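Local coordinates for protein nicotinate phosphoribosyltransferase (Saccharomyces cerevisiae, PDB 1VLP) that catalyses the ATP-dependent formation of nicotinate mononucleotide from nicotinate and phosphoribosyl diphosphate, the first step of NAD synthesis from nicotinic acid, at residues A34-F39 and I97-S102; E111-T116 and I141-P146; I161-E166 and R193-K198; T178-G183 and K209-N214; G397-K402 and P414-R419. All coordinates share one frame; numbering follows the deposited sequence.

Contact 1: residues A34-F39 and I97-S102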
# COMPACT_ATOMS: atom_id res chain seq x y z
N ALA A 34 12.38 8.58 2.48
CA ALA A 34 11.91 9.90 2.97
C ALA A 34 12.10 10.03 4.49
O ALA A 34 12.52 11.08 4.99
CB ALA A 34 10.42 10.10 2.57
N VAL A 35 11.83 8.95 5.23
CA VAL A 35 11.89 8.96 6.68
C VAL A 35 13.34 9.01 7.13
O VAL A 35 13.68 9.75 8.06
CB VAL A 35 11.18 7.73 7.23
CG1 VAL A 35 11.48 7.50 8.65
CG2 VAL A 35 9.65 7.90 6.98
N PHE A 36 14.17 8.21 6.46
CA PHE A 36 15.60 8.20 6.73
C PHE A 36 16.20 9.60 6.52
O PHE A 36 17.01 10.03 7.33
CB PHE A 36 16.33 7.18 5.83
CG PHE A 36 17.84 7.34 5.82
CD1 PHE A 36 18.58 6.96 6.91
CD2 PHE A 36 18.49 7.95 4.73
CE1 PHE A 36 19.98 7.12 6.92
CE2 PHE A 36 19.89 8.12 4.74
CZ PHE A 36 20.61 7.70 5.83
N THR A 37 15.81 10.26 5.44
CA THR A 37 16.35 11.54 5.02
C THR A 37 15.97 12.67 6.01
O THR A 37 16.81 13.49 6.39
CB THR A 37 15.98 11.85 3.54
OG1 THR A 37 16.58 10.86 2.63
CG2 THR A 37 16.47 13.23 3.11
N ASN A 38 14.69 12.70 6.42
CA ASN A 38 14.08 13.82 7.09
C ASN A 38 13.84 13.61 8.57
O ASN A 38 13.98 14.53 9.37
CB ASN A 38 12.75 14.13 6.39
CG ASN A 38 12.95 14.62 4.98
OD1 ASN A 38 13.38 15.76 4.77
ND2 ASN A 38 12.62 13.79 4.00
N PHE A 39 13.49 12.38 8.95
CA PHE A 39 13.09 12.08 10.32
C PHE A 39 13.76 10.80 10.91
O PHE A 39 13.09 9.96 11.47
CB PHE A 39 11.56 11.96 10.38
CG PHE A 39 10.84 13.17 9.83
CD1 PHE A 39 10.92 14.40 10.47
CD2 PHE A 39 10.09 13.09 8.67
CE1 PHE A 39 10.27 15.50 9.98
CE2 PHE A 39 9.44 14.20 8.18
CZ PHE A 39 9.52 15.40 8.84
N ILE A 97 20.78 5.05 -0.24
CA ILE A 97 21.39 3.86 -0.88
C ILE A 97 22.61 3.36 -0.12
O ILE A 97 22.76 2.15 0.06
CB ILE A 97 21.72 4.16 -2.37
CG1 ILE A 97 20.43 4.42 -3.17
CG2 ILE A 97 22.56 3.04 -3.00
CD1 ILE A 97 19.44 3.21 -3.35
N LYS A 98 23.50 4.28 0.30
CA LYS A 98 24.64 3.94 1.15
C LYS A 98 24.23 3.27 2.47
O LYS A 98 24.86 2.28 2.91
CB LYS A 98 25.50 5.18 1.44
CG LYS A 98 26.76 4.90 2.23
CD LYS A 98 27.77 6.05 2.10
N TYR A 99 23.18 3.82 3.07
CA TYR A 99 22.64 3.34 4.33
C TYR A 99 22.09 1.92 4.21
O TYR A 99 22.43 1.07 5.04
CB TYR A 99 21.61 4.36 4.87
CG TYR A 99 20.49 3.86 5.72
CD1 TYR A 99 20.66 3.56 7.07
CD2 TYR A 99 19.20 3.76 5.19
CE1 TYR A 99 19.59 3.12 7.84
CE2 TYR A 99 18.13 3.35 5.95
CZ TYR A 99 18.34 3.02 7.26
OH TYR A 99 17.25 2.63 8.01
N ILE A 100 21.28 1.65 3.18
CA ILE A 100 20.79 0.28 3.00
C ILE A 100 21.82 -0.71 2.40
O ILE A 100 21.61 -1.93 2.48
CB ILE A 100 19.45 0.19 2.25
CG1 ILE A 100 19.54 0.81 0.83
CG2 ILE A 100 18.34 0.85 3.09
CD1 ILE A 100 18.44 0.36 -0.09
N SER A 101 22.89 -0.17 1.81
CA SER A 101 23.98 -0.95 1.19
C SER A 101 24.97 -1.42 2.26
O SER A 101 25.74 -2.37 2.05
CB SER A 101 24.79 -0.06 0.21
OG SER A 101 24.03 0.20 -0.92
N SER A 102 25.03 -0.67 3.35
CA SER A 102 25.99 -0.96 4.41
C SER A 102 25.77 -2.32 5.04
O SER A 102 24.64 -2.81 5.18
CB SER A 102 25.90 0.11 5.48
OG SER A 102 26.73 -0.19 6.56

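Contact 2: residues E111-T116 and I141-P146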
# COMPACT_ATOMS: atom_id res chain seq x y z
N GLU A 111 13.55 -6.80 18.56
CA GLU A 111 13.42 -5.53 19.25
C GLU A 111 12.21 -4.75 18.81
O GLU A 111 11.56 -4.13 19.63
CB GLU A 111 14.65 -4.65 18.98
CG GLU A 111 15.98 -5.19 19.57
CD GLU A 111 17.19 -4.27 19.28
OE1 GLU A 111 17.11 -3.39 18.37
OE2 GLU A 111 18.24 -4.43 19.96
N GLN A 112 11.86 -4.82 17.52
CA GLN A 112 10.78 -4.01 16.96
C GLN A 112 9.38 -4.62 17.04
O GLN A 112 8.41 -3.88 17.17
CB GLN A 112 11.04 -3.68 15.50
CG GLN A 112 11.52 -2.27 15.25
CD GLN A 112 12.86 -1.99 15.91
OE1 GLN A 112 12.89 -1.44 17.01
NE2 GLN A 112 13.96 -2.34 15.23
N ILE A 113 9.26 -5.95 16.89
CA ILE A 113 7.94 -6.60 16.89
C ILE A 113 7.61 -7.14 18.26
O ILE A 113 8.42 -7.88 18.86
CB ILE A 113 7.86 -7.78 15.88
CG1 ILE A 113 8.27 -7.31 14.49
CG2 ILE A 113 6.49 -8.38 15.86
CD1 ILE A 113 8.32 -8.45 13.44
N SER A 114 6.45 -6.75 18.76
CA SER A 114 5.88 -7.35 19.93
C SER A 114 4.67 -8.13 19.46
O SER A 114 3.70 -7.55 19.12
CB SER A 114 5.40 -6.28 20.90
OG SER A 114 4.70 -6.86 21.99
N PHE A 115 4.81 -9.46 19.42
CA PHE A 115 3.77 -10.38 18.91
C PHE A 115 3.37 -11.34 20.02
O PHE A 115 4.19 -12.12 20.55
CB PHE A 115 4.35 -11.12 17.70
CG PHE A 115 3.49 -12.21 17.15
CD1 PHE A 115 2.08 -12.14 17.17
CD2 PHE A 115 4.09 -13.34 16.60
CE1 PHE A 115 1.31 -13.15 16.59
CE2 PHE A 115 3.32 -14.37 16.05
CZ PHE A 115 1.93 -14.28 16.05
N THR A 116 2.13 -11.18 20.46
CA THR A 116 1.49 -12.05 21.42
C THR A 116 0.18 -12.57 20.79
O THR A 116 -0.30 -12.10 19.74
CB THR A 116 1.20 -11.30 22.75
OG1 THR A 116 0.39 -10.16 22.50
CG2 THR A 116 2.48 -10.84 23.38
N ILE A 141 9.40 1.22 9.44
CA ILE A 141 8.60 1.46 8.22
C ILE A 141 8.43 0.25 7.26
O ILE A 141 7.38 0.10 6.62
CB ILE A 141 9.12 2.73 7.51
CG1 ILE A 141 8.17 3.16 6.40
CG2 ILE A 141 10.54 2.52 6.98
CD1 ILE A 141 7.80 4.51 6.47
N LEU A 142 9.45 -0.62 7.13
CA LEU A 142 9.33 -1.69 6.16
C LEU A 142 8.42 -2.82 6.62
O LEU A 142 8.03 -3.65 5.81
CB LEU A 142 10.71 -2.23 5.80
CG LEU A 142 11.65 -1.25 5.08
CD1 LEU A 142 12.91 -2.00 4.56
CD2 LEU A 142 10.97 -0.51 3.94
N TYR A 143 8.13 -2.95 7.92
CA TYR A 143 7.41 -4.19 8.37
C TYR A 143 6.00 -4.37 7.86
O TYR A 143 5.59 -5.52 7.67
CB TYR A 143 7.35 -4.23 9.89
CG TYR A 143 8.65 -4.58 10.53
CD1 TYR A 143 9.11 -5.89 10.54
CD2 TYR A 143 9.44 -3.60 11.17
CE1 TYR A 143 10.28 -6.23 11.19
CE2 TYR A 143 10.61 -3.93 11.79
CZ TYR A 143 11.04 -5.25 11.80
OH TYR A 143 12.21 -5.59 12.43
N GLU A 144 5.26 -3.27 7.66
CA GLU A 144 3.82 -3.36 7.33
C GLU A 144 3.52 -4.47 6.27
O GLU A 144 2.75 -5.42 6.53
CB GLU A 144 3.30 -2.01 6.84
CG GLU A 144 1.82 -1.99 6.51
CD GLU A 144 1.38 -0.87 5.56
OE1 GLU A 144 2.21 -0.02 5.09
OE2 GLU A 144 0.16 -0.80 5.30
N ILE A 145 4.13 -4.37 5.11
CA ILE A 145 3.75 -5.24 3.99
C ILE A 145 4.11 -6.69 4.22
O ILE A 145 3.21 -7.53 4.14
CB ILE A 145 4.38 -4.77 2.67
CG1 ILE A 145 4.08 -3.30 2.53
CG2 ILE A 145 3.87 -5.57 1.45
CD1 ILE A 145 2.83 -2.96 2.39
N PRO A 146 5.39 -6.99 4.49
CA PRO A 146 5.72 -8.41 4.72
C PRO A 146 4.93 -9.01 5.88
O PRO A 146 4.55 -10.16 5.83
CB PRO A 146 7.24 -8.43 4.93
CG PRO A 146 7.61 -6.99 5.20
CD PRO A 146 6.60 -6.13 4.55

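Contact 3: residues I161-E166 and R193-K198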
# COMPACT_ATOMS: atom_id res chain seq x y z
N ILE A 161 -8.24 -23.91 4.79
CA ILE A 161 -7.62 -24.61 3.66
C ILE A 161 -8.63 -25.05 2.61
O ILE A 161 -8.29 -25.79 1.70
CB ILE A 161 -6.85 -25.86 4.15
CG1 ILE A 161 -7.84 -26.87 4.75
CG2 ILE A 161 -5.82 -25.48 5.19
N ASP A 162 -9.87 -24.55 2.72
CA ASP A 162 -10.92 -24.87 1.74
C ASP A 162 -10.87 -23.98 0.48
O ASP A 162 -11.69 -23.09 0.30
CB ASP A 162 -12.26 -24.74 2.42
CG ASP A 162 -13.42 -25.27 1.57
OD1 ASP A 162 -13.18 -25.87 0.48
OD2 ASP A 162 -14.55 -25.04 2.00
N TRP A 163 -9.86 -24.24 -0.35
CA TRP A 163 -9.57 -23.43 -1.52
C TRP A 163 -8.41 -24.12 -2.20
O TRP A 163 -7.73 -24.95 -1.60
CB TRP A 163 -9.18 -21.99 -1.14
CG TRP A 163 -7.91 -21.86 -0.31
CD1 TRP A 163 -7.81 -21.94 1.04
CD2 TRP A 163 -6.58 -21.64 -0.79
NE1 TRP A 163 -6.51 -21.78 1.43
CE2 TRP A 163 -5.73 -21.62 0.33
CE3 TRP A 163 -6.02 -21.45 -2.07
CZ2 TRP A 163 -4.35 -21.42 0.23
CZ3 TRP A 163 -4.67 -21.23 -2.18
CH2 TRP A 163 -3.84 -21.22 -1.03
N ASP A 164 -8.15 -23.76 -3.45
CA ASP A 164 -6.96 -24.24 -4.14
C ASP A 164 -6.58 -23.23 -5.24
O ASP A 164 -7.18 -22.14 -5.33
CB ASP A 164 -7.17 -25.64 -4.73
CG ASP A 164 -8.27 -25.69 -5.78
OD1 ASP A 164 -8.51 -24.67 -6.48
OD2 ASP A 164 -8.93 -26.75 -5.90
N TYR A 165 -5.58 -23.57 -6.03
CA TYR A 165 -5.03 -22.61 -7.02
C TYR A 165 -5.58 -22.77 -8.41
O TYR A 165 -5.17 -22.05 -9.32
CB TYR A 165 -3.50 -22.72 -7.07
CG TYR A 165 -2.78 -22.24 -5.86
CD1 TYR A 165 -2.52 -20.90 -5.68
CD2 TYR A 165 -2.28 -23.13 -4.91
CE1 TYR A 165 -1.85 -20.42 -4.57
CE2 TYR A 165 -1.57 -22.65 -3.78
CZ TYR A 165 -1.36 -21.29 -3.64
OH TYR A 165 -0.68 -20.78 -2.57
N GLU A 166 -6.56 -23.66 -8.60
CA GLU A 166 -7.09 -23.94 -9.91
C GLU A 166 -7.63 -22.67 -10.52
O GLU A 166 -8.33 -21.91 -9.86
CB GLU A 166 -8.18 -24.99 -9.85
CG GLU A 166 -7.62 -26.36 -9.41
CD GLU A 166 -6.51 -26.89 -10.35
OE1 GLU A 166 -6.82 -27.20 -11.53
OE2 GLU A 166 -5.35 -26.99 -9.88
N ARG A 193 -2.46 -8.09 0.72
CA ARG A 193 -3.50 -9.07 1.04
C ARG A 193 -3.50 -10.31 0.17
O ARG A 193 -4.53 -10.97 0.03
CB ARG A 193 -4.85 -8.42 1.14
CG ARG A 193 -5.11 -7.89 2.55
CD ARG A 193 -6.52 -7.35 2.67
NE ARG A 193 -6.59 -6.32 3.69
CZ ARG A 193 -7.68 -5.62 3.95
NH1 ARG A 193 -8.80 -5.82 3.25
NH2 ARG A 193 -7.65 -4.70 4.90
N ARG A 194 -2.35 -10.65 -0.41
CA ARG A 194 -2.27 -11.83 -1.18
C ARG A 194 -2.59 -13.07 -0.32
O ARG A 194 -2.23 -13.14 0.89
CB ARG A 194 -0.89 -11.99 -1.82
CG ARG A 194 0.20 -12.24 -0.84
CD ARG A 194 1.57 -11.95 -1.51
NE ARG A 194 2.68 -12.34 -0.67
CZ ARG A 194 3.95 -11.98 -0.86
NH1 ARG A 194 4.29 -11.16 -1.86
NH2 ARG A 194 4.88 -12.39 0.01
N ARG A 195 -3.22 -14.04 -0.95
CA ARG A 195 -3.50 -15.30 -0.27
C ARG A 195 -2.21 -16.07 0.06
O ARG A 195 -2.09 -16.75 1.13
CB ARG A 195 -4.47 -16.14 -1.10
CG ARG A 195 -4.79 -17.42 -0.35
CD ARG A 195 -6.12 -18.01 -0.78
NE ARG A 195 -7.21 -17.10 -0.46
CZ ARG A 195 -8.47 -17.45 -0.21
NH1 ARG A 195 -8.84 -18.71 -0.14
NH2 ARG A 195 -9.36 -16.51 0.01
N SER A 196 -1.21 -15.88 -0.83
CA SER A 196 0.11 -16.44 -0.67
C SER A 196 1.04 -15.78 -1.70
O SER A 196 0.58 -15.16 -2.67
CB SER A 196 0.10 -17.94 -0.90
OG SER A 196 -0.20 -18.25 -2.26
N LEU A 197 2.33 -15.93 -1.48
CA LEU A 197 3.35 -15.51 -2.49
C LEU A 197 3.09 -16.20 -3.82
O LEU A 197 3.05 -15.55 -4.85
CB LEU A 197 4.73 -15.82 -1.95
CG LEU A 197 5.90 -15.48 -2.88
CD1 LEU A 197 5.99 -14.03 -3.17
CD2 LEU A 197 7.16 -15.95 -2.17
N LYS A 198 2.78 -17.49 -3.77
CA LYS A 198 2.50 -18.26 -4.96
C LYS A 198 1.29 -17.69 -5.69
O LYS A 198 1.30 -17.67 -6.91
CB LYS A 198 2.29 -19.72 -4.61
CG LYS A 198 1.86 -20.56 -5.74
CD LYS A 198 1.78 -22.02 -5.36
CE LYS A 198 1.06 -22.82 -6.42
NZ LYS A 198 1.28 -24.31 -6.28

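Contact 4: residues T178-G183 and K209-N214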
# COMPACT_ATOMS: atom_id res chain seq x y z
N THR A 178 -9.73 -7.93 -20.26
CA THR A 178 -10.84 -6.99 -20.27
C THR A 178 -10.37 -5.56 -20.09
O THR A 178 -10.83 -4.62 -20.79
CB THR A 178 -11.89 -7.38 -19.23
OG1 THR A 178 -12.34 -8.71 -19.51
CG2 THR A 178 -13.10 -6.44 -19.25
N LEU A 179 -9.48 -5.37 -19.14
CA LEU A 179 -8.92 -4.06 -18.86
C LEU A 179 -8.27 -3.49 -20.14
O LEU A 179 -8.57 -2.39 -20.53
CB LEU A 179 -7.97 -4.17 -17.67
CG LEU A 179 -8.62 -4.41 -16.31
CD1 LEU A 179 -7.58 -4.92 -15.26
CD2 LEU A 179 -9.33 -3.19 -15.80
N PHE A 180 -7.41 -4.27 -20.77
CA PHE A 180 -6.71 -3.84 -21.97
C PHE A 180 -7.68 -3.52 -23.11
O PHE A 180 -7.52 -2.52 -23.80
CB PHE A 180 -5.72 -4.90 -22.40
CG PHE A 180 -4.57 -5.15 -21.46
CD1 PHE A 180 -3.99 -4.14 -20.68
CD2 PHE A 180 -4.07 -6.42 -21.38
CE1 PHE A 180 -2.92 -4.44 -19.87
CE2 PHE A 180 -3.03 -6.72 -20.56
CZ PHE A 180 -2.45 -5.74 -19.82
N ASP A 181 -8.73 -4.32 -23.28
CA ASP A 181 -9.77 -3.99 -24.30
C ASP A 181 -10.46 -2.67 -24.10
O ASP A 181 -10.96 -2.08 -25.04
CB ASP A 181 -10.87 -5.01 -24.32
CG ASP A 181 -10.40 -6.35 -24.71
OD1 ASP A 181 -9.31 -6.48 -25.31
OD2 ASP A 181 -11.14 -7.28 -24.39
N ASN A 182 -10.53 -2.24 -22.85
CA ASN A 182 -11.11 -0.95 -22.49
C ASN A 182 -10.08 0.16 -22.36
O ASN A 182 -10.38 1.27 -21.90
CB ASN A 182 -11.90 -1.16 -21.20
CG ASN A 182 -13.24 -1.82 -21.46
OD1 ASN A 182 -14.22 -1.14 -21.72
ND2 ASN A 182 -13.28 -3.14 -21.40
N GLY A 183 -8.85 -0.11 -22.81
CA GLY A 183 -7.77 0.87 -22.76
C GLY A 183 -7.40 1.35 -21.37
O GLY A 183 -6.93 2.47 -21.22
N LYS A 209 0.63 -13.01 -19.49
CA LYS A 209 0.11 -13.83 -20.60
C LYS A 209 -0.85 -12.98 -21.40
O LYS A 209 -0.88 -13.04 -22.61
CB LYS A 209 -0.60 -15.10 -20.09
CG LYS A 209 -1.07 -15.99 -21.23
CD LYS A 209 -1.71 -17.32 -20.81
CE LYS A 209 -2.27 -18.10 -22.08
NZ LYS A 209 -1.29 -18.94 -22.77
N ALA A 210 -1.67 -12.19 -20.70
CA ALA A 210 -2.54 -11.21 -21.33
C ALA A 210 -1.75 -10.13 -22.13
O ALA A 210 -2.10 -9.82 -23.28
CB ALA A 210 -3.43 -10.56 -20.26
N VAL A 211 -0.74 -9.54 -21.52
CA VAL A 211 0.08 -8.55 -22.20
C VAL A 211 0.60 -9.12 -23.54
O VAL A 211 0.52 -8.49 -24.60
CB VAL A 211 1.25 -8.09 -21.32
CG1 VAL A 211 2.20 -7.21 -22.13
CG2 VAL A 211 0.75 -7.32 -20.08
N ASN A 212 1.17 -10.32 -23.46
CA ASN A 212 1.88 -10.96 -24.57
C ASN A 212 1.00 -11.55 -25.65
O ASN A 212 1.51 -11.94 -26.70
CB ASN A 212 2.88 -11.96 -24.02
CG ASN A 212 4.05 -11.24 -23.34
OD1 ASN A 212 4.49 -10.21 -23.85
ND2 ASN A 212 4.52 -11.74 -22.19
N GLY A 213 -0.32 -11.51 -25.42
CA GLY A 213 -1.31 -11.79 -26.48
C GLY A 213 -1.40 -10.61 -27.46
O GLY A 213 -1.83 -10.79 -28.57
N ASN A 214 -1.04 -9.40 -27.03
CA ASN A 214 -1.12 -8.22 -27.94
C ASN A 214 -0.20 -7.15 -27.41
O ASN A 214 -0.66 -6.11 -26.92
CB ASN A 214 -2.55 -7.71 -28.06
CG ASN A 214 -2.73 -6.63 -29.11
OD1 ASN A 214 -1.77 -6.14 -29.73
ND2 ASN A 214 -3.98 -6.22 -29.31

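Contact 5: residues G397-K402 and P414-R419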
# COMPACT_ATOMS: atom_id res chain seq x y z
N GLY A 397 4.99 9.73 20.77
CA GLY A 397 4.01 9.71 21.84
C GLY A 397 2.67 10.33 21.51
O GLY A 397 1.72 10.19 22.30
N ASN A 398 2.57 10.98 20.36
CA ASN A 398 1.35 11.68 19.94
C ASN A 398 0.51 10.77 19.10
O ASN A 398 1.02 9.93 18.37
CB ASN A 398 1.67 12.91 19.11
CG ASN A 398 2.45 13.95 19.86
OD1 ASN A 398 2.18 14.21 21.03
ND2 ASN A 398 3.40 14.57 19.21
N HIS A 399 -0.80 10.92 19.18
CA HIS A 399 -1.72 10.09 18.38
C HIS A 399 -1.58 10.39 16.88
O HIS A 399 -1.51 11.56 16.49
CB HIS A 399 -3.16 10.40 18.76
CG HIS A 399 -3.52 10.01 20.16
ND1 HIS A 399 -3.53 8.70 20.58
CD2 HIS A 399 -3.85 10.76 21.24
CE1 HIS A 399 -3.88 8.66 21.86
NE2 HIS A 399 -4.07 9.89 22.28
N ALA A 400 -1.59 9.35 16.06
CA ALA A 400 -1.60 9.47 14.60
C ALA A 400 -3.04 9.20 14.15
O ALA A 400 -3.66 8.24 14.63
CB ALA A 400 -0.67 8.49 13.96
N ILE A 401 -3.58 10.04 13.26
CA ILE A 401 -4.99 9.90 12.83
C ILE A 401 -5.16 10.12 11.35
O ILE A 401 -4.31 10.72 10.71
CB ILE A 401 -5.93 10.90 13.55
CG1 ILE A 401 -5.56 12.38 13.22
CG2 ILE A 401 -5.90 10.66 15.04
CD1 ILE A 401 -6.67 13.32 13.24
N LYS A 402 -6.30 9.63 10.84
CA LYS A 402 -6.70 9.83 9.47
C LYS A 402 -8.17 10.21 9.44
O LYS A 402 -9.02 9.56 10.10
CB LYS A 402 -6.48 8.57 8.64
CG LYS A 402 -6.86 8.79 7.20
CD LYS A 402 -6.31 7.73 6.29
CE LYS A 402 -6.91 6.42 6.57
NZ LYS A 402 -6.84 5.61 5.33
N PRO A 414 -10.36 9.25 18.96
CA PRO A 414 -11.52 10.15 18.73
C PRO A 414 -11.36 11.60 19.14
O PRO A 414 -11.80 12.51 18.41
CB PRO A 414 -12.63 9.50 19.56
CG PRO A 414 -12.31 8.05 19.54
CD PRO A 414 -10.79 7.97 19.57
N ALA A 415 -10.76 11.83 20.29
CA ALA A 415 -10.58 13.18 20.79
C ALA A 415 -9.70 13.98 19.82
O ALA A 415 -9.98 15.17 19.53
CB ALA A 415 -9.93 13.15 22.18
N THR A 416 -8.65 13.33 19.33
CA THR A 416 -7.71 13.95 18.42
C THR A 416 -8.40 14.25 17.10
O THR A 416 -8.24 15.34 16.52
CB THR A 416 -6.48 13.06 18.20
OG1 THR A 416 -5.86 12.82 19.49
CG2 THR A 416 -5.49 13.70 17.27
N VAL A 417 -9.18 13.30 16.62
CA VAL A 417 -9.89 13.44 15.34
C VAL A 417 -10.86 14.65 15.44
O VAL A 417 -10.93 15.51 14.53
CB VAL A 417 -10.65 12.14 14.98
CG1 VAL A 417 -11.62 12.37 13.83
CG2 VAL A 417 -9.65 10.99 14.65
N LYS A 418 -11.63 14.70 16.53
CA LYS A 418 -12.46 15.87 16.80
C LYS A 418 -11.73 17.21 16.81
O LYS A 418 -12.23 18.17 16.18
CB LYS A 418 -13.17 15.69 18.15
CG LYS A 418 -13.99 16.89 18.55
CD LYS A 418 -14.90 16.57 19.70
CE LYS A 418 -15.31 17.84 20.40
NZ LYS A 418 -16.48 17.59 21.26
N ARG A 419 -10.63 17.30 17.54
CA ARG A 419 -9.80 18.50 17.66
C ARG A 419 -9.29 18.95 16.27
O ARG A 419 -9.27 20.13 15.97
CB ARG A 419 -8.52 18.23 18.45
CG ARG A 419 -8.58 18.09 19.97
CD ARG A 419 -7.16 18.16 20.63
NE ARG A 419 -6.05 17.47 19.90
CZ ARG A 419 -5.22 18.04 19.02
NH1 ARG A 419 -5.37 19.32 18.69
NH2 ARG A 419 -4.25 17.35 18.46

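Contact 1: residues A34-F39 and I97-S102
The helix that presents Phe-36 to Tyr-99 ends on a doubly gripped oxygen: Ala-34 O accepts the backbone N of Asn-38 at 3.1 Å and, at 2.9 Å, the ND2 of the same residue, which comes in the carbonyl plane on a lone pair. Asn-38 ND2 also reaches Thr-271 OG1, so this amide ties the last turn of helix 26-38 to another part of the fold. Across the gap to helix 94-101 the contact is one aromatic pair. The rings of Phe-36 and Tyr-99 form an offset stack, their planes only 10° apart and their centroids separated by 4.2 Å. The side chains run past each other in opposite directions, and Phe-36 CD1 lies over the middle of the tyrosine ring. CG of Phe-36 stands opposite the backbone N (chi1 167°), which carries the ring out from its helix until CE1 meets Tyr-99 CG at 3.5 Å. Tyr-99 CB adds an off-centre CH-pi contact to the phenylalanine ring. The tyrosine hydroxyl is bonded to His-32 NE2, one turn back on the helix of Phe-36, and Tyr-105 meets the same tyrosine edge-to-face. Between the two helix ends, then, the attraction is dispersion and ring stacking near the surface, while the one polar end of the pair, Tyr-99 OH, is satisfied by His-32.

Contact 2: residues E111-T116 and I141-P146
Tyr-143 is directed at the junction where helix 109-112 gives way to strand 113-120, and its ring meets two consecutive side chains there in different ways. Ile-113 lies over a face of the ring: its CG1 is 4.0 Å from Tyr-143 CE1, and its CD1 closes to 3.7 Å from the same CE1. With CG1 anti to the carbonyl carbon (chi1 -54°) and the chain extended beyond it, the isoleucine can lay this branch along one side of the ring although its CB points neither at nor away from the tyrosine. Gln-112 approaches the CE2 side obliquely, from the same side of the ring plane as Ile-113, its side chain crossing Tyr-143 at about a right angle; its CB touches Tyr-143 CE2 at 3.7 Å. The ring is thus met by carbon on both its CE1 and CE2 flanks, with Val-133 of the neighbouring strand touching it as well. Next in the chain, Glu-144 bonds Tyr-27 OH and forms a salt bridge with Lys-28; Tyr-27 probably binds nicotinate, as in related enzymes. The segment leading into helix 144-159 thus packs through one aromatic ring against the helix-to-strand junction at the edge of the antiparallel sheet of the N-terminal domain.

Contact 3: residues I161-E166 and R193-K198
Ser-196, N-cap of helix 197-213, bonds the tip of Tyr-165 from the loop between helices 144-159 and 168-181: Tyr-165 OH and Ser-196 OG are 2.6 Å apart, and either may donate. The same OG caps Ala-199 N. Lys-198, extended beyond CG, lays its chain over one face of the Tyr-165 ring, CE 3.7 Å from the centroid, with NZ in an off-centre cation-pi contact. Trp-163 CZ3 lies over the opposite face. The indole is in turn covered by Arg-195, whose CD stands 3.5 Å from the centroid of the six-membered ring. A bend at chi3 (-63°) then brings the guanidinium over the five-membered ring, perpendicular to it (88°), with NH1 3.3 Å from Trp-163 CG. NH1 is hydrogen-bonded to Ser-383 OG and NH2 to Asn-371 OD1; Trp-163 NE1 bonds Phe-156 O. The loop is probably held to the helix start and the residue before its N-cap by cation-pi attraction and dispersion as well as by the hydroxyl bond.

Contact 4: residues T178-G183 and K209-N214
Phe-180 alone in residues 178-183 touches 209-214, and it sits within a turn whose first carbonyl is held twice. Thr-178 O accepts Asn-182 N at 3.2 Å and Asn-182 ND2 at 2.9 Å, the two donors arriving from opposite faces of its plane; the hydrogen bond from the side-chain ND2 is nearly straight (178°). Leu-179 turns instead to helix 344-356 and Ile-184. Phe-180 then reaches across to helix 197-213, its CG opposite the carbonyl carbon (chi1 -65°). The far end of the ring does the touching: CZ meets Val-211 CG2 at 3.6 Å, while CE2 has Ala-210 CB at its edge, near the ring plane, 3.9 Å away. Asp-181 forms a salt bridge with Arg-217. After Asn-182, Gly-183 adopts positive phi as the C-prime residue of a Schellman motif, its N bonded to Phe-180 O at 2.9 Å and Ile-184 N to Leu-179 O. The phenylalanine is also met by Phe-186, Leu-221 and helix 215-218. It therefore lies between the C-terminal ends of helices 168-181 and 197-213, the latter being the long helix in the beta-alpha-beta crossover from strand 186-188 to its parallel neighbour 222-225.

Contact 5: residues G397-K402 and P414-R419
Ile-401 makes the apolar half of this contact, its CG2 methyl lying 3.8 Å from Val-417 CG2 and equally 3.8 Å from Thr-416 CG2. Its CD1 reaches further along, to 3.8 Å from Val-417 CA, so the isoleucine covers the side of the first turn of helix 414-423 with both branches. CG1 of Ile-401 stands between the backbone N and the carbonyl carbon (chi1 63°), which puts CG2 anti to the carbonyl carbon, where it meets both Val-417 and Thr-416. Two residues earlier, His-399 meets Thr-416 obliquely: its CD2 is 3.4 Å from Thr-416 OG1, a carbon-to-oxygen approach at the more exposed end of the contact. That hydroxyl has its polar partner elsewhere, in Asp-413 OD2 just ahead of the helix, and the aspartate also touches His-399. Thr-416 is therefore divided, its methyl turned to Ile-401 and its oxygen to the histidine and the aspartate. Outward from here, the strand side is held by Ala-400, bonded through its backbone to Leu-393, and by His-399 O, which accepts from Ser-252 OG of helix 244-254. Lys-402 joins Met-411 through the backbone, while Tyr-257 adds to the cover of Ile-401. The contact is thus methyl against methyl at its buried end, with the hydroxyl of Thr-416 satisfied by Asp-413 at the exposed end.

In the fold
Contacts 1 and 2 are the pair that touch, Val-35 CG2 lying 3.9 Å from Ile-141 CD1, and both belong to the N-terminal domain. Contacts 2 and 5 reach the two outermost strands, 113-120 and 398-399, of one antiparallel sheet, with centres about 22 Å apart. Contacts 3 and 4 hold the start and the end of helix 197-213, their centres about 24 Å apart. Contacts 2 and 3 come within about 6 Å at their nearest atoms and lie closest to the substrate sites: between side chains, Tyr-143 is about 10 Å from Tyr-27, a probable nicotinate residue, and Arg-195 about 8 Å from Thr-367, which probably binds phosphoribosyl diphosphate. Contacts 1, 4 and 5 lie away from these sites.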